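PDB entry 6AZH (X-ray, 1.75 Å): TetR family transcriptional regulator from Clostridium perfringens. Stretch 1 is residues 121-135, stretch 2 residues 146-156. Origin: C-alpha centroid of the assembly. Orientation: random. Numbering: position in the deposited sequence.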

# COMPACT_ATOMS: atom_id res chain seq x y z
N LYS A 121 -1.95 9.57 -12.12
CA LYS A 121 -0.51 9.83 -12.22
C LYS A 121 0.30 8.57 -11.92
O LYS A 121 1.31 8.31 -12.58
CB LYS A 121 -0.11 10.95 -11.26
CG LYS A 121 0.15 12.28 -11.93
CD LYS A 121 -1.10 12.86 -12.54
CE LYS A 121 -1.09 14.39 -12.46
NZ LYS A 121 -0.05 15.00 -13.36
N ILE A 122 -0.11 7.81 -10.91
CA ILE A 122 0.57 6.55 -10.61
C ILE A 122 0.40 5.56 -11.75
O ILE A 122 1.34 4.82 -12.10
CB ILE A 122 0.04 5.99 -9.27
CG1 ILE A 122 0.38 6.95 -8.12
CG2 ILE A 122 0.54 4.58 -9.01
CD1 ILE A 122 1.86 7.20 -7.92
N THR A 123 -0.79 5.54 -12.36
CA THR A 123 -1.04 4.65 -13.49
C THR A 123 -0.11 4.95 -14.65
O THR A 123 0.43 4.03 -15.27
CB THR A 123 -2.51 4.76 -13.92
OG1 THR A 123 -3.34 4.21 -12.90
CG2 THR A 123 -2.77 3.99 -15.23
N GLU A 124 0.10 6.24 -14.95
CA GLU A 124 1.11 6.63 -15.94
C GLU A 124 2.47 6.01 -15.63
O GLU A 124 3.15 5.50 -16.54
CB GLU A 124 1.23 8.15 -16.00
CG GLU A 124 0.06 8.84 -16.69
CD GLU A 124 0.10 10.36 -16.54
OE1 GLU A 124 1.15 10.90 -16.12
OE2 GLU A 124 -0.92 11.01 -16.84
N TYR A 125 2.89 6.05 -14.37
CA TYR A 125 4.15 5.41 -14.01
C TYR A 125 4.08 3.90 -14.23
O TYR A 125 5.00 3.31 -14.80
CB TYR A 125 4.51 5.73 -12.55
CG TYR A 125 5.77 5.03 -12.08
CD1 TYR A 125 7.02 5.57 -12.34
CD2 TYR A 125 5.70 3.82 -11.39
CE1 TYR A 125 8.16 4.94 -11.92
CE2 TYR A 125 6.85 3.19 -10.97
CZ TYR A 125 8.07 3.75 -11.24
OH TYR A 125 9.23 3.12 -10.82
N ILE A 126 3.00 3.26 -13.78
CA ILE A 126 2.89 1.81 -13.88
C ILE A 126 2.87 1.35 -15.34
O ILE A 126 3.33 0.25 -15.66
CB ILE A 126 1.66 1.32 -13.09
CG1 ILE A 126 1.89 1.54 -11.59
CG2 ILE A 126 1.35 -0.17 -13.35
CD1 ILE A 126 0.67 1.29 -10.74
N GLU A 127 2.37 2.20 -16.25
CA GLU A 127 2.38 1.83 -17.67
C GLU A 127 3.79 1.66 -18.20
O GLU A 127 4.01 0.88 -19.13
CB GLU A 127 1.63 2.89 -18.49
CG GLU A 127 0.13 2.73 -18.41
CD GLU A 127 -0.62 3.98 -18.85
OE1 GLU A 127 0.04 4.96 -19.25
OE2 GLU A 127 -1.86 3.96 -18.79
N GLY A 128 4.77 2.38 -17.65
CA GLY A 128 6.15 2.13 -18.03
C GLY A 128 6.61 0.73 -17.65
O GLY A 128 7.29 0.06 -18.42
N ILE A 129 6.23 0.28 -16.44
CA ILE A 129 6.52 -1.09 -16.03
C ILE A 129 5.86 -2.08 -16.98
O ILE A 129 6.46 -3.08 -17.38
CB ILE A 129 6.07 -1.33 -14.57
CG1 ILE A 129 6.83 -0.42 -13.59
CG2 ILE A 129 6.24 -2.83 -14.18
CD1 ILE A 129 6.24 -0.40 -12.17
N GLU A 130 4.60 -1.82 -17.35
CA GLU A 130 3.92 -2.70 -18.30
C GLU A 130 4.69 -2.79 -19.61
O GLU A 130 4.79 -3.88 -20.20
CB GLU A 130 2.50 -2.22 -18.57
CG GLU A 130 1.64 -2.26 -17.31
CD GLU A 130 0.24 -1.72 -17.51
OE1 GLU A 130 -0.14 -1.46 -18.67
OE2 GLU A 130 -0.47 -1.56 -16.50
N ARG A 131 5.24 -1.67 -20.07
CA ARG A 131 5.98 -1.70 -21.34
C ARG A 131 7.20 -2.61 -21.26
O ARG A 131 7.48 -3.36 -22.20
CB ARG A 131 6.38 -0.28 -21.75
CG ARG A 131 5.18 0.59 -22.13
CD ARG A 131 5.62 1.86 -22.82
NE ARG A 131 6.24 2.80 -21.89
CZ ARG A 131 5.57 3.69 -21.17
NH1 ARG A 131 4.25 3.76 -21.26
NH2 ARG A 131 6.21 4.50 -20.35
N ILE A 132 7.95 -2.56 -20.15
CA ILE A 132 9.10 -3.45 -20.01
C ILE A 132 8.65 -4.90 -19.97
O ILE A 132 9.26 -5.78 -20.60
CB ILE A 132 9.94 -3.07 -18.77
CG1 ILE A 132 10.46 -1.64 -18.90
CG2 ILE A 132 11.11 -4.06 -18.57
CD1 ILE A 132 11.03 -1.10 -17.61
N LEU A 133 7.55 -5.18 -19.24
CA LEU A 133 7.06 -6.55 -19.14
C LEU A 133 6.64 -7.07 -20.51
O LEU A 133 6.92 -8.23 -20.85
CB LEU A 133 5.90 -6.65 -18.15
CG LEU A 133 6.27 -6.38 -16.69
CD1 LEU A 133 5.01 -6.26 -15.82
CD2 LEU A 133 7.22 -7.43 -16.13
N LYS A 134 5.97 -6.24 -21.30
CA LYS A 134 5.54 -6.68 -22.63
C LYS A 134 6.73 -7.09 -23.48
O LYS A 134 6.71 -8.14 -24.14
CB LYS A 134 4.74 -5.58 -23.33
CG LYS A 134 4.16 -6.01 -24.66
CD LYS A 134 3.31 -4.90 -25.28
CE LYS A 134 2.39 -5.47 -26.36
NZ LYS A 134 1.50 -4.42 -26.93
N GLU A 135 7.79 -6.28 -23.47
CA GLU A 135 9.00 -6.64 -24.20
C GLU A 135 9.61 -7.92 -23.64
O GLU A 135 10.07 -8.78 -24.41
CB GLU A 135 10.02 -5.50 -24.13
CG GLU A 135 11.08 -5.59 -25.23
CD GLU A 135 12.23 -4.62 -25.04
OE1 GLU A 135 13.37 -4.97 -25.43
OE2 GLU A 135 12.01 -3.52 -24.50
N ASP A 146 -1.00 -12.01 -17.06
CA ASP A 146 -1.71 -10.74 -17.03
C ASP A 146 -0.71 -9.63 -16.72
O ASP A 146 -0.26 -9.49 -15.57
CB ASP A 146 -2.81 -10.82 -15.99
CG ASP A 146 -3.78 -9.66 -16.07
OD1 ASP A 146 -3.32 -8.53 -16.32
OD2 ASP A 146 -5.00 -9.88 -15.88
N ILE A 147 -0.38 -8.83 -17.73
CA ILE A 147 0.69 -7.84 -17.62
C ILE A 147 0.32 -6.73 -16.65
O ILE A 147 1.13 -6.31 -15.82
CB ILE A 147 1.02 -7.27 -19.01
CG1 ILE A 147 1.71 -8.33 -19.86
CG2 ILE A 147 1.88 -6.04 -18.87
CD1 ILE A 147 1.99 -7.88 -21.29
N SER A 148 -0.89 -6.19 -16.79
CA SER A 148 -1.33 -5.11 -15.90
C SER A 148 -1.37 -5.58 -14.45
O SER A 148 -0.94 -4.85 -13.55
CB SER A 148 -2.69 -4.59 -16.34
OG SER A 148 -2.57 -3.84 -17.53
N LEU A 149 -1.91 -6.77 -14.21
CA LEU A 149 -1.91 -7.32 -12.86
C LEU A 149 -0.48 -7.43 -12.33
O LEU A 149 -0.21 -7.03 -11.19
CB LEU A 149 -2.60 -8.69 -12.85
CG LEU A 149 -2.77 -9.37 -11.50
CD1 LEU A 149 -3.56 -8.46 -10.57
CD2 LEU A 149 -3.47 -10.72 -11.62
N LEU A 150 0.43 -7.97 -13.14
CA LEU A 150 1.82 -8.10 -12.70
C LEU A 150 2.45 -6.74 -12.44
O LEU A 150 3.09 -6.53 -11.40
CB LEU A 150 2.63 -8.88 -13.74
CG LEU A 150 4.11 -9.08 -13.38
CD1 LEU A 150 4.25 -9.73 -12.00
CD2 LEU A 150 4.79 -9.94 -14.45
N ALA A 151 2.28 -5.79 -13.37
CA ALA A 151 2.89 -4.48 -13.19
C ALA A 151 2.41 -3.82 -11.90
O ALA A 151 3.19 -3.16 -11.21
CB ALA A 151 2.60 -3.58 -14.38
N HIS A 152 1.13 -3.99 -11.56
CA HIS A 152 0.67 -3.42 -10.30
C HIS A 152 1.28 -4.14 -9.11
O HIS A 152 1.53 -3.51 -8.07
CB HIS A 152 -0.86 -3.46 -10.22
CG HIS A 152 -1.51 -2.33 -10.95
ND1 HIS A 152 -1.59 -2.29 -12.32
CD2 HIS A 152 -2.08 -1.19 -10.50
CE1 HIS A 152 -2.21 -1.18 -12.69
NE2 HIS A 152 -2.52 -0.50 -11.60
N SER A 153 1.53 -5.44 -9.23
CA SER A 153 2.23 -6.18 -8.18
C SER A 153 3.65 -5.68 -8.01
O SER A 153 4.17 -5.64 -6.89
CB SER A 153 2.22 -7.68 -8.49
OG SER A 153 0.94 -8.22 -8.25
N LEU A 154 4.32 -5.34 -9.12
CA LEU A 154 5.69 -4.84 -9.03
C LEU A 154 5.73 -3.47 -8.38
O LEU A 154 6.61 -3.19 -7.56
CB LEU A 154 6.35 -4.80 -10.40
CG LEU A 154 6.43 -6.12 -11.15
CD1 LEU A 154 7.38 -5.95 -12.32
CD2 LEU A 154 6.88 -7.21 -10.21
N PHE A 155 4.78 -2.60 -8.73
CA PHE A 155 4.67 -1.33 -8.02
C PHE A 155 4.29 -1.57 -6.56
O PHE A 155 4.84 -0.93 -5.65
CB PHE A 155 3.64 -0.42 -8.68
CG PHE A 155 3.50 0.91 -8.00
CD1 PHE A 155 4.44 1.90 -8.21
CD2 PHE A 155 2.46 1.14 -7.11
CE1 PHE A 155 4.34 3.12 -7.56
CE2 PHE A 155 2.35 2.35 -6.46
CZ PHE A 155 3.28 3.34 -6.69
N GLY A 156 3.37 -2.50 -6.31
CA GLY A 156 2.90 -2.80 -4.97
C GLY A 156 3.97 -3.32 -4.03
O GLY A 156 3.82 -3.19 -2.81

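Helices that meet at a steep angle cannot share a long seam, so they usually pack by setting a few side chains into hollows on the partner's surface. The pair in this TetR family regulator illustrates the principle. The axes of helix 121-135 and helix 147-156 approach to 8.8 Å, with 118° between their N-to-C directions, and together the two stretches bury 686 Å². Three residues cover the most surface: Phe 155, Leu 133 and Ile 147.

Phe 155 is the large knob of the contact. Its side chain, with chi1 at t, sits among Ile 122, Tyr 125, Ile 126 and Ile 129. The flat ring offers different surfaces to these neighbours. Ile 122 CG2 lies over one face, 4.1 Å from the ring centroid and 3.8 Å from Phe 155 CZ, a CH-pi arrangement, whereas Tyr 125 CE2 comes to 3.9 Å from Phe 155 CD1 at the ring edge. Nearer the backbone, Ile 126 CG1 packs 3.9 Å from Phe 155 CB. Ile 126 also reaches a second ring, about one turn earlier in the helix: its CD1 stands over a face of His 152, 3.7 Å from His 152 CD2. That imidazole is held by its own helix, because His 152 ND1 donates to Ser 148 O at 2.9 Å; His 152 NE2, by contrast, is buried without a partner in the model.

Leu 133 plays the reciprocal part, a knob from the first helix set among Ile 147, Leu 150, Ala 151 and Leu 154. Its CD1 lies 3.8 Å from Leu 150 CG and 3.7 Å from Ala 151 N, so it presses against backbone as well as side chain. Ala 151 lies where the backbones come nearest, with Ala 151 CA 5.5 Å from Glu 130 CA. The methyl itself fills a hollow formed by Ile 126, Ile 129, Glu 130 and Leu 133, with Glu 130 CG only 3.4 Å from Ala 151 CB.

Ile 147, in the first turn of its helix, extends the apolar contact along Leu 133 and onto the backbone of the first helix: its CG2 is 3.9 Å from Glu 130 O, and its CD1 is 4.0 Å from Lys 134 CA. Just before it, Asp 146 caps the helix, OD1 accepting from Leu 149 N at 3.1 Å. Polar bonding between the stretches is slight by comparison: Ser 148 OG donates a weak hydrogen bond to Glu 130 OE2 at 3.3 Å. The contact is made mostly of apolar packing, with the side chains of Glu 130, Leu 133, Ala 151 and Phe 155 set as knobs into holes.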